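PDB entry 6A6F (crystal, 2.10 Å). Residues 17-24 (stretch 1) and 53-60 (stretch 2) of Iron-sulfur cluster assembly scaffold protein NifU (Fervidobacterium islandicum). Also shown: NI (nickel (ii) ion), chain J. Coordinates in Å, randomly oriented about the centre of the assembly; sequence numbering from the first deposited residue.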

# COMPACT_ATOMS: atom_id res chain seq x y z
N LYS A 17 2.33 9.22 6.45
CA LYS A 17 2.83 10.03 5.36
C LYS A 17 4.07 10.85 5.64
O LYS A 17 4.76 11.24 4.72
CB LYS A 17 1.76 11.05 4.93
CG LYS A 17 0.47 10.46 4.35
CD LYS A 17 0.76 9.44 3.28
CE LYS A 17 -0.54 9.02 2.60
NZ LYS A 17 -0.27 8.00 1.54
N LYS A 18 4.35 11.16 6.89
CA LYS A 18 5.41 12.14 7.19
C LYS A 18 6.83 11.74 6.76
O LYS A 18 7.63 12.61 6.55
CB LYS A 18 5.39 12.47 8.66
CG LYS A 18 5.73 11.29 9.50
CD LYS A 18 4.97 11.37 10.81
CE LYS A 18 5.34 12.61 11.56
NZ LYS A 18 4.65 12.57 12.86
N PHE A 19 7.11 10.44 6.54
CA PHE A 19 8.43 9.99 6.07
C PHE A 19 8.50 9.60 4.62
O PHE A 19 9.54 9.14 4.16
CB PHE A 19 9.02 8.85 6.95
CG PHE A 19 8.95 9.12 8.39
CD1 PHE A 19 9.42 10.30 8.89
CD2 PHE A 19 8.32 8.24 9.22
CE1 PHE A 19 9.29 10.58 10.24
CE2 PHE A 19 8.19 8.48 10.56
CZ PHE A 19 8.66 9.68 11.06
N HIS A 20 7.42 9.79 3.85
CA HIS A 20 7.37 9.30 2.48
C HIS A 20 7.78 10.41 1.54
O HIS A 20 7.21 11.47 1.58
CB HIS A 20 5.92 8.86 2.17
CG HIS A 20 5.78 8.23 0.83
ND1 HIS A 20 6.49 7.10 0.48
CD2 HIS A 20 5.01 8.56 -0.23
CE1 HIS A 20 6.20 6.80 -0.78
NE2 HIS A 20 5.28 7.64 -1.21
N GLY A 21 8.77 10.18 0.69
CA GLY A 21 9.32 11.26 -0.12
C GLY A 21 10.81 11.06 -0.37
O GLY A 21 11.43 10.08 0.06
N LYS A 22 11.40 12.04 -1.01
CA LYS A 22 12.82 12.06 -1.28
C LYS A 22 13.50 13.12 -0.46
O LYS A 22 12.86 14.10 -0.01
CB LYS A 22 13.08 12.39 -2.76
CG LYS A 22 12.40 11.44 -3.72
CD LYS A 22 12.74 11.83 -5.15
CE LYS A 22 12.56 10.65 -6.09
NZ LYS A 22 12.25 11.13 -7.46
N ILE A 23 14.81 12.97 -0.30
CA ILE A 23 15.61 14.02 0.27
C ILE A 23 16.55 14.46 -0.84
O ILE A 23 17.25 13.63 -1.41
CB ILE A 23 16.39 13.54 1.48
CG1 ILE A 23 15.46 13.28 2.64
CG2 ILE A 23 17.41 14.59 1.91
CD1 ILE A 23 16.13 12.59 3.79
N GLU A 24 16.53 15.75 -1.16
CA GLU A 24 17.38 16.28 -2.20
C GLU A 24 18.83 16.34 -1.67
O GLU A 24 19.05 16.69 -0.52
CB GLU A 24 16.88 17.66 -2.65
CG GLU A 24 17.64 18.16 -3.88
CD GLU A 24 17.10 19.45 -4.50
OE1 GLU A 24 16.45 20.27 -3.79
OE2 GLU A 24 17.36 19.65 -5.72
N VAL A 53 20.33 12.10 10.88
CA VAL A 53 19.58 13.33 11.06
C VAL A 53 18.19 13.28 10.41
O VAL A 53 17.24 13.80 10.94
CB VAL A 53 20.35 14.51 10.44
CG1 VAL A 53 19.55 15.78 10.56
CG2 VAL A 53 21.68 14.67 11.13
N ASP A 54 18.11 12.70 9.22
CA ASP A 54 16.82 12.54 8.53
C ASP A 54 16.80 11.29 7.69
O ASP A 54 17.82 10.88 7.15
CB ASP A 54 16.51 13.76 7.67
CG ASP A 54 15.01 13.91 7.36
OD1 ASP A 54 14.16 13.00 7.67
OD2 ASP A 54 14.67 14.96 6.80
N VAL A 55 15.62 10.69 7.59
CA VAL A 55 15.39 9.56 6.74
C VAL A 55 13.97 9.72 6.10
O VAL A 55 13.01 10.01 6.77
CB VAL A 55 15.48 8.23 7.50
CG1 VAL A 55 15.53 7.08 6.54
CG2 VAL A 55 16.73 8.14 8.38
N LYS A 56 13.90 9.50 4.80
CA LYS A 56 12.66 9.40 4.08
C LYS A 56 12.69 8.13 3.18
O LYS A 56 13.75 7.55 2.91
CB LYS A 56 12.45 10.64 3.23
CG LYS A 56 12.16 11.88 4.03
CD LYS A 56 11.57 12.97 3.11
CE LYS A 56 11.38 14.22 3.92
NZ LYS A 56 10.58 13.92 5.12
N PHE A 57 11.53 7.68 2.72
CA PHE A 57 11.47 6.60 1.77
C PHE A 57 10.53 6.89 0.61
O PHE A 57 9.47 7.54 0.76
CB PHE A 57 11.08 5.32 2.47
CG PHE A 57 9.63 5.18 2.74
CD1 PHE A 57 9.05 5.84 3.81
CD2 PHE A 57 8.83 4.42 1.91
CE1 PHE A 57 7.68 5.74 4.01
CE2 PHE A 57 7.46 4.32 2.14
CZ PHE A 57 6.90 4.96 3.19
N GLU A 58 10.92 6.35 -0.53
CA GLU A 58 10.03 6.25 -1.67
C GLU A 58 9.77 4.78 -2.00
O GLU A 58 10.36 3.88 -1.43
CB GLU A 58 10.60 7.03 -2.87
CG GLU A 58 10.02 8.42 -2.99
CD GLU A 58 8.50 8.41 -3.31
OE1 GLU A 58 7.91 7.38 -3.74
OE2 GLU A 58 7.89 9.48 -3.13
N GLY A 59 8.87 4.57 -2.96
CA GLY A 59 8.42 3.26 -3.33
C GLY A 59 7.14 2.94 -2.59
O GLY A 59 6.57 3.79 -1.91
N HIS A 60 6.67 1.70 -2.75
CA HIS A 60 5.50 1.26 -2.04
C HIS A 60 5.50 -0.23 -1.98
O HIS A 60 6.27 -0.91 -2.65
CB HIS A 60 4.22 1.80 -2.71
CG HIS A 60 3.90 1.12 -4.00
ND1 HIS A 60 4.57 1.41 -5.17
CD2 HIS A 60 3.03 0.13 -4.31
CE1 HIS A 60 4.10 0.66 -6.14
NE2 HIS A 60 3.16 -0.13 -5.65
NI NI J . 4.13 8.09 -3.06
O HOH W 1 8.38 13.62 3.68
O HOH W 2 5.38 9.93 -3.59
O HOH W 3 5.32 7.25 -3.86
O HOH W 4 2.78 8.96 -2.18
O HOH W 5 4.98 8.48 -5.35

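V53 to E58 belong to a strand that begins earlier in the chain, and G59 and H60 follow as loop or turn; stretch 1 meets the strand without regular structure, at a single beta bridge between H20 and F57. Two backbone hydrogen bonds make the bridge, and both use F57. F57 N donates to F19 O at 2.9 Å, and G21 N donates to F57 O at 2.7 Å. Both are nearly straight, so the amide and the carbonyl of F57 are each satisfied by stretch 1. CA-H groups add weaker support: K56 CA lies 3.1 Å from F19 O, and H20 CA 3.2 Å from F57 O. A type I turn from K17 to H20 ends at the bridge residue and is closed by H20 N donating to K17 O at 3.2 Å.

The H20 ring lies obliquely to the F57 ring. H20 NE2 binds the nickel at 2.2 Å. E58 reaches the metal through water: its OE2 accepts from water 2 and its OE1 from water 3, each oxygen 2.6 Å from its water; both waters are nickel ligands. E58 OE1 also accepts from G59 N at 3.1 Å.

K56 NZ donates to water 1 at 2.6 Å. That water donates to K18 O at 3.1 Å and H20 O at 3.2 Å, linking the lysine to the turn. The aliphatic part of K56 packs on I23, with I23 CG1 3.8 Å from K56 CG.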